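Local coordinates for protein P43 (Trichuris muris, PDB 6QIX) that tethers to matrix and inhibits the function of interleukin-13 as the major secreted protein of the whipworm parasite, at residues C281-I286 and C340-H345. Numbering follows the deposited sequence.
Sequences CTLDKI and CKCCCH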
loop_
_atom_site.group_PDB
_atom_site.type_symbol
_atom_site.label_atom_id
_atom_site.label_comp_id
_atom_site.label_asym_id
_atom_site.label_seq_id
_atom_site.Cartn_x
_atom_site.Cartn_y
_atom_site.Cartn_z
ATOM N N CYS A 281 -14.901 -13.376 -10.439
ATOM C CA CYS A 281 -14.204 -13.870 -11.623
ATOM C C CYS A 281 -14.277 -15.386 -11.649
ATOM O O CYS A 281 -14.040 -16.028 -10.616
ATOM C CB CYS A 281 -12.718 -13.482 -11.640
ATOM S SG CYS A 281 -12.401 -11.686 -11.768
ATOM N N THR A 282 -14.540 -15.960 -12.841
ATOM C CA THR A 282 -14.426 -17.416 -13.047
ATOM C C THR A 282 -13.274 -17.712 -14.005
ATOM O O THR A 282 -13.333 -17.337 -15.171
ATOM C CB THR A 282 -15.737 -17.996 -13.573
ATOM O OG1 THR A 282 -16.776 -17.637 -12.653
ATOM C CG2 THR A 282 -15.644 -19.513 -13.743
ATOM N N LEU A 283 -12.232 -18.389 -13.497
ATOM C CA LEU A 283 -11.053 -18.793 -14.267
ATOM C C LEU A 283 -10.886 -20.309 -14.285
ATOM O O LEU A 283 -11.248 -20.995 -13.326
ATOM C CB LEU A 283 -9.788 -18.213 -13.663
ATOM C CG LEU A 283 -9.774 -16.704 -13.392
ATOM C CD1 LEU A 283 -8.505 -16.303 -12.708
ATOM C CD2 LEU A 283 -9.967 -15.926 -14.666
ATOM N N ASP A 284 -10.262 -20.817 -15.349
ATOM C CA ASP A 284 -9.807 -22.207 -15.356
ATOM C C ASP A 284 -8.632 -22.421 -14.408
ATOM O O ASP A 284 -7.838 -21.520 -14.147
ATOM C CB ASP A 284 -9.395 -22.622 -16.762
ATOM C CG ASP A 284 -10.570 -22.716 -17.686
ATOM O OD1 ASP A 284 -11.588 -23.317 -17.281
ATOM O OD2 ASP A 284 -10.486 -22.165 -18.802
ATOM N N LYS A 285 -8.536 -23.650 -13.890
ATOM C CA LYS A 285 -7.406 -24.041 -13.064
ATOM C C LYS A 285 -6.155 -24.101 -13.917
ATOM O O LYS A 285 -6.224 -24.302 -15.130
ATOM C CB LYS A 285 -7.652 -25.402 -12.414
ATOM C CG LYS A 285 -8.688 -25.430 -11.358
ATOM C CD LYS A 285 -9.093 -26.904 -11.059
ATOM C CE LYS A 285 -10.301 -27.013 -10.166
ATOM N NZ LYS A 285 -10.546 -28.418 -9.679
ATOM N N ILE A 286 -5.009 -23.881 -13.285
ATOM C CA ILE A 286 -3.706 -24.085 -13.919
ATOM C C ILE A 286 -2.927 -25.082 -13.070
ATOM O O ILE A 286 -2.800 -24.905 -11.853
ATOM C CB ILE A 286 -2.924 -22.766 -14.078
ATOM C CG1 ILE A 286 -3.780 -21.737 -14.828
ATOM C CG2 ILE A 286 -1.597 -23.014 -14.806
ATOM C CD1 ILE A 286 -3.539 -21.684 -16.335
ATOM N N CYS A 340 -11.903 -21.774 -10.750
ATOM C CA CYS A 340 -11.364 -20.893 -9.734
ATOM C C CYS A 340 -12.241 -19.662 -9.669
ATOM O O CYS A 340 -12.464 -19.046 -10.699
ATOM C CB CYS A 340 -9.931 -20.449 -10.087
ATOM S SG CYS A 340 -8.779 -21.854 -10.230
ATOM N N LYS A 341 -12.704 -19.289 -8.480
ATOM C CA LYS A 341 -13.568 -18.122 -8.273
ATOM C C LYS A 341 -12.774 -17.071 -7.516
ATOM O O LYS A 341 -12.372 -17.297 -6.365
ATOM C CB LYS A 341 -14.811 -18.529 -7.491
ATOM C CG LYS A 341 -15.634 -19.625 -8.198
ATOM C CD LYS A 341 -16.396 -19.048 -9.415
ATOM C CE LYS A 341 -17.243 -20.158 -10.024
ATOM N NZ LYS A 341 -18.063 -19.681 -11.141
ATOM N N CYS A 342 -12.520 -15.921 -8.156
ATOM C CA CYS A 342 -11.473 -15.026 -7.675
ATOM C C CYS A 342 -11.978 -13.602 -7.502
ATOM O O CYS A 342 -12.766 -13.109 -8.306
ATOM C CB CYS A 342 -10.277 -14.995 -8.637
ATOM S SG CYS A 342 -9.596 -16.651 -9.002
ATOM N N CYS A 343 -11.454 -12.950 -6.474
ATOM C CA CYS A 343 -11.682 -11.536 -6.202
ATOM C C CYS A 343 -10.367 -10.836 -5.852
ATOM O O CYS A 343 -9.432 -11.450 -5.331
ATOM C CB CYS A 343 -12.651 -11.335 -4.998
ATOM S SG CYS A 343 -14.186 -12.275 -5.051
ATOM N N CYS A 344 -10.305 -9.528 -6.074
ATOM C CA CYS A 344 -9.052 -8.816 -5.757
ATOM C C CYS A 344 -9.160 -7.938 -4.513
ATOM O O CYS A 344 -10.197 -7.338 -4.218
ATOM C CB CYS A 344 -8.573 -7.949 -6.937
ATOM S SG CYS A 344 -8.017 -8.928 -8.347
ATOM N N HIS A 345 -8.068 -7.873 -3.784
ATOM C CA HIS A 345 -7.944 -7.044 -2.606
ATOM C C HIS A 345 -8.470 -5.637 -2.911
ATOM O O HIS A 345 -8.068 -5.040 -3.921
ATOM C CB HIS A 345 -6.457 -7.000 -2.204
ATOM C CG HIS A 345 -6.199 -6.273 -0.929
ATOM N ND1 HIS A 345 -6.441 -6.848 0.295
ATOM C CD2 HIS A 345 -5.797 -5.002 -0.684
ATOM C CE1 HIS A 345 -6.136 -5.989 1.248
ATOM N NE2 HIS A 345 -5.748 -4.855 0.679
#
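An outer strand of a small, disulfide-rich antiparallel sheet is formed where Cys281, Thr282 and Leu283 pair with Cys342, Lys341 and Cys340; the other side of strand 339-344 is occupied by strand 331-336. Four backbone hydrogen bonds join the two segments. Cys281 and Cys342 exchange a reciprocal pair, Cys281 N to Cys342 O at 3.0 Å and Cys342 N to Cys281 O at 2.9 Å. Leu283 and Cys340 do the same, and here the bonds are straighter: Leu283 N points at Cys340 O with an N-H...O angle of 175°, and Cys340 N reaches Leu283 O at 2.8 Å. Thr282 and Lys341 form the non-hydrogen-bonded pair between them, and their side chains supply a further link on the face opposite Cys281, Leu283, Cys340 and Cys342. The lysine chain bends at chi2 (-74°), which swings CD back toward the neighbouring strand; the extended remainder then runs beside Thr282, and Lys341 NZ donates to Thr282 OG1 at 2.8 Å, with the Thr282 methyl CG2 also close to NZ. On the face of Leu283 and Cys342, Leu283 CD1 rests 3.9 Å from Cys342 SG, and Phe292 of helix 292-310 packs against Leu283 and Cys340. Past the paired residues, Lys285 lays CG against Cys340 SG at 3.8 Å before its amino group leaves for a salt bridge with Glu335. The three paired cysteines are bound to different parts of the chain: Cys281 to Cys241, Cys340 to Cys290 and Cys342 to Cys333. The four backbone bonds set the register, while the disulfides anchor the paired cysteines to other parts of the chain, Cys342 to the neighbouring strand 331-336, and the Lys341–Thr282 bond gives the ammonium group a neutral hydroxyl acceptor on the other face.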